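Local coordinates for protein EscN (Escherichia coli O127:H6, PDB 2OBM) that belongs to the type III secretion machinery and to the ATP synthase alpha/beta family, with a P-loop nucleotide-binding domain that holds ADP in this model, at residues Leu57-Ile62 against Ile325-Lys330; Lys84-Gly89 against Leu116-Gln121; Leu102-Glu107 against Met165-Thr170. The protein carries 1 engineered substitution. One frame throughout, in Å; residues are numbered along the deposited sequence.

Coming from the N terminus, the chain first lays down L57-I62, which runs into helix 60-65 and whose partner I325-K330 arrives only after helix 310-325; contact 1 therefore closes the longest loop and ties the nucleotide-binding domain to the C-terminal region. Contacts 2 and 3 both nest inside it. K84-G89 opens helix 84-94, strand 99-105 follows with L102-E107, and then L116-Q121 returns to the helix, closing contact 2. M165-T170 closes contact 3 later, so these two loops cross. They also touch, through K84 and the carboxylates of E107 and D167. Contacts 1 and 2 share ADP, contact 1 at the adenine and contact 2 chiefly at the phosphates.

Contact 1 of 3, residues Leu57-Ile62 against Ile325-Lys330. With ADP (adenosine-5'-diphosphate), chain C.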
loop_
_atom_site.group_PDB
_atom_site.type_symbol
_atom_site.label_atom_id
_atom_site.label_comp_id
_atom_site.label_asym_id
_atom_site.label_seq_id
_atom_site.Cartn_x
_atom_site.Cartn_y
_atom_site.Cartn_z
ATOM N N LEU A 57 -3.225 -9.943 -0.040
ATOM C CA LEU A 57 -3.415 -8.894 -1.044
ATOM C C LEU A 57 -3.764 -9.494 -2.408
ATOM O O LEU A 57 -4.334 -8.828 -3.264
ATOM C CB LEU A 57 -2.147 -8.035 -1.204
ATOM C CG LEU A 57 -1.523 -7.399 0.043
ATOM C CD1 LEU A 57 -0.309 -6.629 -0.331
ATOM C CD2 LEU A 57 -2.493 -6.485 0.758
ATOM N N GLY A 58 -3.385 -10.744 -2.612
ATOM C CA GLY A 58 -3.625 -11.407 -3.877
ATOM C C GLY A 58 -2.532 -11.120 -4.878
ATOM O O GLY A 58 -2.660 -11.453 -6.053
ATOM N N VAL A 59 -1.454 -10.496 -4.407
ATOM C CA VAL A 59 -0.268 -10.248 -5.208
ATOM C C VAL A 59 0.776 -11.268 -4.793
ATOM O O VAL A 59 1.188 -11.272 -3.636
ATOM C CB VAL A 59 0.284 -8.821 -4.938
ATOM C CG1 VAL A 59 1.620 -8.589 -5.679
ATOM C CG2 VAL A 59 -0.741 -7.784 -5.348
ATOM N N ARG A 60 1.200 -12.135 -5.724
ATOM C CA ARG A 60 2.085 -13.266 -5.377
ATOM C C ARG A 60 3.387 -12.873 -4.675
ATOM O O ARG A 60 3.716 -13.431 -3.634
ATOM C CB ARG A 60 2.397 -14.146 -6.607
ATOM C CG ARG A 60 1.191 -14.947 -7.103
ATOM C CD ARG A 60 1.540 -15.932 -8.216
ATOM N NE ARG A 60 2.035 -15.272 -9.414
ATOM C CZ ARG A 60 1.316 -15.027 -10.496
ATOM N NH1 ARG A 60 0.033 -15.377 -10.556
ATOM N NH2 ARG A 60 1.887 -14.427 -11.530
ATOM N N ALA A 61 4.119 -11.924 -5.257
ATOM C CA ALA A 61 5.402 -11.461 -4.715
ATOM C C ALA A 61 5.269 -11.073 -3.265
ATOM O O ALA A 61 6.158 -11.338 -2.468
ATOM C CB ALA A 61 5.938 -10.278 -5.526
ATOM N N ILE A 62 4.151 -10.448 -2.912
ATOM C CA ILE A 62 3.973 -9.963 -1.546
ATOM C C ILE A 62 3.425 -11.026 -0.613
ATOM O O ILE A 62 3.966 -11.258 0.469
ATOM C CB ILE A 62 3.049 -8.714 -1.480
ATOM C CG1 ILE A 62 3.617 -7.564 -2.322
ATOM C CG2 ILE A 62 2.880 -8.287 -0.035
ATOM C CD1 ILE A 62 2.595 -6.411 -2.595
ATOM N N ILE A 325 6.850 -13.981 -9.390
ATOM C CA ILE A 325 6.880 -12.594 -8.892
ATOM C C ILE A 325 6.253 -11.563 -9.826
ATOM O O ILE A 325 5.592 -10.639 -9.357
ATOM C CB ILE A 325 8.284 -12.112 -8.489
ATOM C CG1 ILE A 325 9.255 -12.193 -9.675
ATOM C CG2 ILE A 325 8.751 -12.849 -7.238
ATOM C CD1 ILE A 325 10.714 -11.814 -9.323
ATOM N N GLN A 326 6.455 -11.721 -11.135
ATOM C CA GLN A 326 5.734 -10.916 -12.113
ATOM C C GLN A 326 4.267 -11.378 -12.185
ATOM O O GLN A 326 3.970 -12.564 -12.030
ATOM C CB GLN A 326 6.420 -10.956 -13.478
ATOM C CG GLN A 326 7.893 -10.578 -13.431
ATOM C CD GLN A 326 8.554 -10.557 -14.805
ATOM O OE1 GLN A 326 9.765 -10.772 -14.932
ATOM N NE2 GLN A 326 7.769 -10.291 -15.836
ATOM N N GLN A 327 3.349 -10.437 -12.386
ATOM C CA GLN A 327 1.929 -10.751 -12.310
ATOM C C GLN A 327 1.111 -9.668 -13.000
ATOM O O GLN A 327 1.160 -8.501 -12.612
ATOM C CB GLN A 327 1.513 -10.887 -10.846
ATOM C CG GLN A 327 0.063 -11.222 -10.607
ATOM C CD GLN A 327 -0.218 -11.579 -9.153
ATOM O OE1 GLN A 327 0.689 -11.607 -8.322
ATOM N NE2 GLN A 327 -1.478 -11.832 -8.838
ATOM N N SER A 328 0.355 -10.043 -14.026
ATOM C CA SER A 328 -0.433 -9.054 -14.747
ATOM C C SER A 328 -1.719 -8.672 -14.018
ATOM O O SER A 328 -2.171 -9.369 -13.120
ATOM C CB SER A 328 -0.699 -9.487 -16.199
ATOM O OG SER A 328 -1.245 -10.787 -16.275
ATOM N N THR A 329 -2.285 -7.545 -14.427
ATOM C CA THR A 329 -3.387 -6.884 -13.731
ATOM C C THR A 329 -4.629 -7.757 -13.530
ATOM O O THR A 329 -5.356 -7.586 -12.557
ATOM C CB THR A 329 -3.786 -5.575 -14.461
ATOM O OG1 THR A 329 -2.605 -4.897 -14.929
ATOM C CG2 THR A 329 -4.551 -4.655 -13.532
ATOM N N LYS A 330 -4.878 -8.685 -14.445
ATOM C CA LYS A 330 -6.022 -9.569 -14.316
ATOM C C LYS A 330 -5.534 -11.012 -14.262
ATOM O O LYS A 330 -5.905 -11.836 -15.115
ATOM C CB LYS A 330 -7.007 -9.391 -15.484
ATOM C CG LYS A 330 -7.332 -7.948 -15.896
ATOM C CD LYS A 330 -6.472 -7.490 -17.094
ATOM C CE LYS A 330 -6.734 -8.302 -18.379
ATOM N NZ LYS A 330 -5.693 -8.068 -19.466
HETATM P PB ADP C . 1.876 4.774 -12.602
HETATM O O1B ADP C . 2.825 5.711 -13.321
HETATM O O2B ADP C . 2.096 4.449 -11.142
HETATM O O3B ADP C . 0.385 5.378 -12.742
HETATM P PA ADP C . 0.497 2.594 -13.832
HETATM O O1A ADP C . -0.006 1.884 -12.603
HETATM O O2A ADP C . -0.441 3.483 -14.615
HETATM O O3A ADP C . 1.844 3.407 -13.462
HETATM O "O5'" ADP C . 1.088 1.495 -14.846
HETATM C "C5'" ADP C . 1.964 1.906 -15.894
HETATM C "C4'" ADP C . 1.636 1.134 -17.165
HETATM O "O4'" ADP C . 2.538 0.033 -17.278
HETATM C "C3'" ADP C . 0.229 0.549 -17.142
HETATM O "O3'" ADP C . -0.697 1.344 -17.887
HETATM C "C2'" ADP C . 0.383 -0.838 -17.732
HETATM O "O2'" ADP C . 0.172 -0.857 -19.151
HETATM C "C1'" ADP C . 1.825 -1.200 -17.425
HETATM N N9 ADP C . 1.820 -1.987 -16.163
HETATM C C8 ADP C . 2.183 -1.559 -14.938
HETATM N N7 ADP C . 2.042 -2.549 -14.021
HETATM C C5 ADP C . 1.571 -3.640 -14.659
HETATM C C6 ADP C . 1.194 -5.029 -14.290
HETATM N N6 ADP C . 1.284 -5.484 -13.016
HETATM N N1 ADP C . 0.752 -5.838 -15.275
HETATM C C2 ADP C . 0.645 -5.418 -16.549
HETATM N N3 ADP C . 0.968 -4.176 -16.952
HETATM C C4 ADP C . 1.428 -3.257 -16.070
HETATM O O HOH W 1 3.301 -10.641 -7.812
#
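Next to the adenine end of the ADP pocket, the side chain of Q327 plugs into the loop at G58-V59 that leads into helix 60-65. Both ends of its carboxamide are used. OE1 accepts the backbone N-H of R60 at 2.7 Å, in an almost straight bond (169°) on a lone pair, while NE2 donates to G58 O at 3.0 Å, somewhat tilted from the amide plane. With CG anti to the backbone N (chi1 -180°) and the chain extended beyond it, the amide reaches right into the loop. The R60 guanidinium lies over this amide, the two planes only 12° apart, with Q327 CD 4.0 Å from the guanidinium CZ. R60 NH2 then donates to Q326 O at 2.8 Å, and its NE holds F324 O at the end of helix 310-325. A water donates to I325 O and to Q327 OE1, 2.8 Å from the latter, and accepts from A61 N. Backbone O of Q327 meanwhile takes the ADP N6 amino group at 3.0 Å. The carboxamide is thus fixed in rotation, since its two ends answer a donor and an acceptor, and the same residue that locks the loop offers adenine a carbonyl acceptor.

Contact 2 of 3, residues Lys84-Gly89 against Leu116-Gln121; sequences KSTLLG and LALLPQ. With ADP (adenosine-5'-diphosphate), chain C.
What is unusual here is that L118 packs onto the backbone of the helix and hardly onto its side chains. Its CD1 methyl lies 3.5 Å from S85 O and 3.7 Å from T86 CA, with the CA of G89 a little farther off, one turn along. At G89, which has no side chain, the leucines meet the backbone directly: L119 CD2 reaches G89 CA at 4.0 Å. L118 reaches the helix because its chain is stretched, CD1 being anti to CA (chi2 -178°), so that the methyl leads the way. S85 O is not left waiting for the methyl, as it already accepts G89 N within the helix at 2.8 Å. The leucines are presented by a type I turn from L116 to L119, closed by L119 N to L116 O at 2.9 Å.

Two of the residues L118 touches, S85 and T86, also bind ADP, in what looks like a Walker A P-loop. S85 N donates to ADP O2B at 3.1 Å, nearly straight at 165°. T86 OG1 sits beside its own backbone N (chi1 -67°) and donates to ADP O1A at 2.7 Å, while its CG2 methyl rests against the adenine, 3.3 Å from ADP C5.

Farther along helix 84-94, N93 ND2 binds L118 O, and L119 also packs on C92. The turn between helices 109-116 and 121-124 thus packs on a side of helix 84-94 other than those where L87 meets V59 and L88 lies on I76 of strand 73-78 and M165 of strand 161-167.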
loop_
_atom_site.group_PDB
_atom_site.type_symbol
_atom_site.label_atom_id
_atom_site.label_comp_id
_atom_site.label_asym_id
_atom_site.label_seq_id
_atom_site.Cartn_x
_atom_site.Cartn_y
_atom_site.Cartn_z
ATOM N N LYS A 84 2.874 2.148 -9.845
ATOM C CA LYS A 84 2.276 2.291 -8.517
ATOM C C LYS A 84 0.772 2.063 -8.565
ATOM O O LYS A 84 0.251 1.222 -7.837
ATOM C CB LYS A 84 2.594 3.660 -7.908
ATOM C CG LYS A 84 2.119 3.868 -6.469
ATOM C CD LYS A 84 0.834 4.699 -6.440
ATOM C CE LYS A 84 1.033 6.075 -7.095
ATOM N NZ LYS A 84 -0.260 6.652 -7.624
ATOM N N SER A 85 0.093 2.793 -9.446
ATOM C CA SER A 85 -1.359 2.729 -9.560
ATOM C C SER A 85 -1.888 1.344 -9.916
ATOM O O SER A 85 -2.861 0.875 -9.335
ATOM C CB SER A 85 -1.850 3.760 -10.581
ATOM O OG SER A 85 -1.540 5.070 -10.119
ATOM N N THR A 86 -1.249 0.703 -10.889
ATOM C CA THR A 86 -1.600 -0.660 -11.267
ATOM C C THR A 86 -1.460 -1.601 -10.063
ATOM O O THR A 86 -2.340 -2.397 -9.791
ATOM C CB THR A 86 -0.715 -1.124 -12.437
ATOM O OG1 THR A 86 -1.061 -0.355 -13.586
ATOM C CG2 THR A 86 -0.945 -2.597 -12.757
ATOM N N LEU A 87 -0.352 -1.504 -9.333
ATOM C CA LEU A 87 -0.189 -2.325 -8.148
ATOM C C LEU A 87 -1.317 -2.065 -7.155
ATOM O O LEU A 87 -1.897 -2.996 -6.600
ATOM C CB LEU A 87 1.177 -2.097 -7.499
ATOM C CG LEU A 87 1.385 -2.815 -6.172
ATOM C CD1 LEU A 87 1.241 -4.362 -6.303
ATOM C CD2 LEU A 87 2.739 -2.413 -5.538
ATOM N N LEU A 88 -1.621 -0.795 -6.918
ATOM C CA LEU A 88 -2.696 -0.454 -5.992
ATOM C C LEU A 88 -4.043 -0.996 -6.473
ATOM O O LEU A 88 -4.857 -1.393 -5.676
ATOM C CB LEU A 88 -2.776 1.068 -5.820
ATOM C CG LEU A 88 -1.567 1.806 -5.216
ATOM C CD1 LEU A 88 -1.912 3.286 -4.978
ATOM C CD2 LEU A 88 -1.096 1.142 -3.915
ATOM N N GLY A 89 -4.293 -0.977 -7.780
ATOM C CA GLY A 89 -5.542 -1.531 -8.314
ATOM C C GLY A 89 -5.620 -3.024 -8.045
ATOM O O GLY A 89 -6.633 -3.535 -7.565
ATOM N N LEU A 116 -9.222 4.588 -11.101
ATOM C CA LEU A 116 -10.594 4.083 -10.957
ATOM C C LEU A 116 -11.010 3.060 -12.040
ATOM O O LEU A 116 -11.744 2.104 -11.760
ATOM C CB LEU A 116 -11.575 5.271 -10.928
ATOM C CG LEU A 116 -11.401 6.244 -9.745
ATOM C CD1 LEU A 116 -12.444 7.361 -9.748
ATOM C CD2 LEU A 116 -11.463 5.471 -8.411
ATOM N N ALA A 117 -10.542 3.267 -13.273
ATOM C CA ALA A 117 -10.860 2.377 -14.392
ATOM C C ALA A 117 -10.303 0.984 -14.162
ATOM O O ALA A 117 -10.698 0.041 -14.836
ATOM C CB ALA A 117 -10.335 2.957 -15.722
ATOM N N LEU A 118 -9.399 0.854 -13.192
ATOM C CA LEU A 118 -8.805 -0.436 -12.827
ATOM C C LEU A 118 -9.722 -1.234 -11.926
ATOM O O LEU A 118 -9.547 -2.438 -11.771
ATOM C CB LEU A 118 -7.456 -0.242 -12.116
ATOM C CG LEU A 118 -6.316 0.386 -12.922
ATOM C CD1 LEU A 118 -5.044 0.453 -12.094
ATOM C CD2 LEU A 118 -6.062 -0.415 -14.215
ATOM N N LEU A 119 -10.698 -0.555 -11.323
ATOM C CA LEU A 119 -11.584 -1.179 -10.345
ATOM C C LEU A 119 -12.937 -1.548 -10.966
ATOM O O LEU A 119 -13.678 -0.666 -11.420
ATOM C CB LEU A 119 -11.797 -0.231 -9.160
ATOM C CG LEU A 119 -10.562 0.443 -8.553
ATOM C CD1 LEU A 119 -10.925 1.212 -7.301
ATOM C CD2 LEU A 119 -9.448 -0.561 -8.268
ATOM N N PRO A 120 -13.268 -2.849 -10.975
ATOM C CA PRO A 120 -14.568 -3.307 -11.474
ATOM C C PRO A 120 -15.709 -3.075 -10.479
ATOM O O PRO A 120 -15.479 -2.724 -9.314
ATOM C CB PRO A 120 -14.340 -4.802 -11.698
ATOM C CG PRO A 120 -13.294 -5.176 -10.673
ATOM C CD PRO A 120 -12.418 -3.969 -10.521
ATOM N N GLN A 121 -16.939 -3.269 -10.939
ATOM C CA GLN A 121 -18.113 -2.954 -10.131
ATOM C C GLN A 121 -18.112 -3.659 -8.777
ATOM O O GLN A 121 -18.443 -3.055 -7.744
ATOM C CB GLN A 121 -19.402 -3.240 -10.918
ATOM C CG GLN A 121 -19.636 -2.265 -12.096
ATOM C CD GLN A 121 -20.012 -0.852 -11.645
ATOM O OE1 GLN A 121 -20.989 -0.657 -10.917
ATOM N NE2 GLN A 121 -19.243 0.134 -12.081
HETATM P PB ADP C . 1.876 4.774 -12.602
HETATM O O1B ADP C . 2.825 5.711 -13.321
HETATM O O2B ADP C . 2.096 4.449 -11.142
HETATM O O3B ADP C . 0.385 5.378 -12.742
HETATM P PA ADP C . 0.497 2.594 -13.832
HETATM O O1A ADP C . -0.006 1.884 -12.603
HETATM O O2A ADP C . -0.441 3.483 -14.615
HETATM O O3A ADP C . 1.844 3.407 -13.462
HETATM O "O5'" ADP C . 1.088 1.495 -14.846
HETATM C "C5'" ADP C . 1.964 1.906 -15.894
HETATM C "C4'" ADP C . 1.636 1.134 -17.165
HETATM O "O4'" ADP C . 2.538 0.033 -17.278
HETATM C "C3'" ADP C . 0.229 0.549 -17.142
HETATM O "O3'" ADP C . -0.697 1.344 -17.887
HETATM C "C2'" ADP C . 0.383 -0.838 -17.732
HETATM O "O2'" ADP C . 0.172 -0.857 -19.151
HETATM C "C1'" ADP C . 1.825 -1.200 -17.425
HETATM N N9 ADP C . 1.820 -1.987 -16.163
HETATM C C8 ADP C . 2.183 -1.559 -14.938
HETATM N N7 ADP C . 2.042 -2.549 -14.021
HETATM C C5 ADP C . 1.571 -3.640 -14.659
HETATM C C6 ADP C . 1.194 -5.029 -14.290
HETATM N N6 ADP C . 1.284 -5.484 -13.016
HETATM N N1 ADP C . 0.752 -5.838 -15.275
HETATM C C2 ADP C . 0.645 -5.418 -16.549
HETATM N N3 ADP C . 0.968 -4.176 -16.952
HETATM C C4 ADP C . 1.428 -3.257 -16.070
#

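Contact 3 of 3, residues Leu102-Glu107 against Met165-Thr170; sequences LALIGE and MMDSVT
A103 is gripped by M165 and D167 as two parallel strands of the P-loop NTPase core sheet run side by side, their directions only 4° apart. A103 N donates to M165 O at 2.8 Å, and A103 O accepts D167 N at 2.9 Å. Two residues on, I105 N donates to D167 O at 2.9 Å, coming in tilted 31° from the carbonyl plane. The backbone groups of L102 and L104 turn the other way, to V128, V130 and T132 of strand 127-132, so strand 99-105 is hydrogen-bonded to a neighbour on each edge.

At the C-terminal ends of the strands waters join in. One donates to D167 O at 3.0 Å, giving that carbonyl a second partner, and makes a weak bond to E107 OE2. Another donates to I105 O at 2.7 Å and also binds S168 OG. The peptide bond between D167 and S168 is cis, and S168 stands at the N-cap of helix 169-182, where its OG takes R171 N.

D167 ends a hydrophobic strand, consistent with a Walker B aspartate. With CG anti to the backbone N (chi1 -167°), its carboxylate is carried to where OD1 bonds T220 OG1 and OD2 comes within 4.1 Å of E107 OE1. K84 NZ forms a salt bridge to each, E107 OE1 and D167 OD2, and so bridges the two carboxylates.

On the face carrying D167, turned toward helix 84-94, the side chains of L102 and M165 run alongside each other, with L102 CD2 3.5 Å from M165 SD.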
loop_
_atom_site.group_PDB
_atom_site.type_symbol
_atom_site.label_atom_id
_atom_site.label_comp_id
_atom_site.label_asym_id
_atom_site.label_seq_id
_atom_site.Cartn_x
_atom_site.Cartn_y
_atom_site.Cartn_z
ATOM N N LEU A 102 -10.428 4.326 0.479
ATOM C CA LEU A 102 -9.339 4.868 -0.306
ATOM C C LEU A 102 -9.273 6.350 -0.059
ATOM O O LEU A 102 -10.297 6.996 0.060
ATOM C CB LEU A 102 -9.596 4.625 -1.777
ATOM C CG LEU A 102 -9.178 3.238 -2.242
ATOM C CD1 LEU A 102 -10.008 2.830 -3.419
ATOM C CD2 LEU A 102 -7.717 3.293 -2.626
ATOM N N ALA A 103 -8.064 6.875 0.074
ATOM C CA ALA A 103 -7.871 8.303 0.065
ATOM C C ALA A 103 -6.962 8.588 -1.109
ATOM O O ALA A 103 -5.791 8.201 -1.087
ATOM C CB ALA A 103 -7.236 8.770 1.364
ATOM N N LEU A 104 -7.510 9.219 -2.152
ATOM C CA LEU A 104 -6.708 9.642 -3.301
ATOM C C LEU A 104 -6.463 11.141 -3.215
ATOM O O LEU A 104 -7.349 11.948 -3.479
ATOM C CB LEU A 104 -7.396 9.256 -4.625
ATOM C CG LEU A 104 -7.777 7.764 -4.767
ATOM C CD1 LEU A 104 -8.483 7.472 -6.108
ATOM C CD2 LEU A 104 -6.547 6.858 -4.600
ATOM N N ILE A 105 -5.247 11.502 -2.843
ATOM C CA ILE A 105 -4.924 12.862 -2.461
ATOM C C ILE A 105 -3.827 13.530 -3.303
ATOM O O ILE A 105 -2.707 13.027 -3.392
ATOM C CB ILE A 105 -4.463 12.918 -0.955
ATOM C CG1 ILE A 105 -5.511 12.275 -0.032
ATOM C CG2 ILE A 105 -4.126 14.368 -0.533
ATOM C CD1 ILE A 105 -5.019 12.044 1.458
ATOM N N GLY A 106 -4.150 14.678 -3.894
ATOM C CA GLY A 106 -3.142 15.545 -4.494
ATOM C C GLY A 106 -2.827 15.366 -5.976
ATOM O O GLY A 106 -2.051 16.147 -6.541
ATOM N N GLU A 107 -3.416 14.344 -6.598
ATOM C CA GLU A 107 -3.203 14.064 -8.016
ATOM C C GLU A 107 -4.233 14.815 -8.875
ATOM O O GLU A 107 -5.261 15.285 -8.377
ATOM C CB GLU A 107 -3.273 12.549 -8.299
ATOM C CG GLU A 107 -2.001 11.743 -7.962
ATOM C CD GLU A 107 -2.128 10.257 -8.345
ATOM O OE1 GLU A 107 -1.119 9.505 -8.286
ATOM O OE2 GLU A 107 -3.248 9.831 -8.702
ATOM N N MET A 165 -6.390 2.556 2.371
ATOM C CA MET A 165 -5.358 2.773 1.375
ATOM C C MET A 165 -5.187 4.265 1.111
ATOM O O MET A 165 -6.075 4.919 0.591
ATOM C CB MET A 165 -5.681 2.014 0.078
ATOM C CG MET A 165 -4.666 2.249 -1.047
ATOM S SD MET A 165 -4.914 1.163 -2.482
ATOM C CE MET A 165 -4.487 -0.421 -1.766
ATOM N N MET A 166 -4.035 4.805 1.462
ATOM C CA MET A 166 -3.825 6.233 1.316
ATOM C C MET A 166 -2.732 6.544 0.282
ATOM O O MET A 166 -1.541 6.325 0.523
ATOM C CB MET A 166 -3.507 6.868 2.664
ATOM C CG MET A 166 -3.266 8.387 2.600
ATOM S SD MET A 166 -2.820 9.031 4.221
ATOM C CE MET A 166 -4.205 8.441 5.202
ATOM N N ASP A 167 -3.171 7.061 -0.861
ATOM C CA ASP A 167 -2.309 7.450 -1.956
ATOM C C ASP A 167 -2.422 8.969 -2.179
ATOM O O ASP A 167 -3.281 9.404 -2.947
ATOM C CB ASP A 167 -2.763 6.694 -3.215
ATOM C CG ASP A 167 -1.762 6.777 -4.354
ATOM O OD1 ASP A 167 -0.558 6.994 -4.098
ATOM O OD2 ASP A 167 -2.194 6.617 -5.512
ATOM N N SER A 168 -1.557 9.779 -1.548
ATOM C CA SER A 168 -0.363 9.317 -0.837
ATOM C C SER A 168 -0.159 10.044 0.477
ATOM O O SER A 168 -0.717 11.118 0.673
ATOM C CB SER A 168 0.874 9.581 -1.694
ATOM O OG SER A 168 0.945 10.959 -2.025
ATOM N N VAL A 169 0.665 9.487 1.362
ATOM C CA VAL A 169 1.009 10.204 2.596
ATOM C C VAL A 169 1.903 11.404 2.258
ATOM O O VAL A 169 1.804 12.465 2.870
ATOM C CB VAL A 169 1.626 9.281 3.694
ATOM C CG1 VAL A 169 3.021 8.827 3.321
ATOM C CG2 VAL A 169 1.659 9.998 5.038
ATOM N N THR A 170 2.732 11.243 1.237
ATOM C CA THR A 170 3.550 12.328 0.720
ATOM C C THR A 170 2.746 13.614 0.428
ATOM O O THR A 170 3.181 14.719 0.780
ATOM C CB THR A 170 4.245 11.895 -0.569
ATOM O OG1 THR A 170 5.137 10.812 -0.287
ATOM C CG2 THR A 170 5.037 13.078 -1.186
HETATM O O HOH W 2 -0.574 11.532 -3.975
HETATM O O HOH W 3 -4.259 9.828 -5.773
#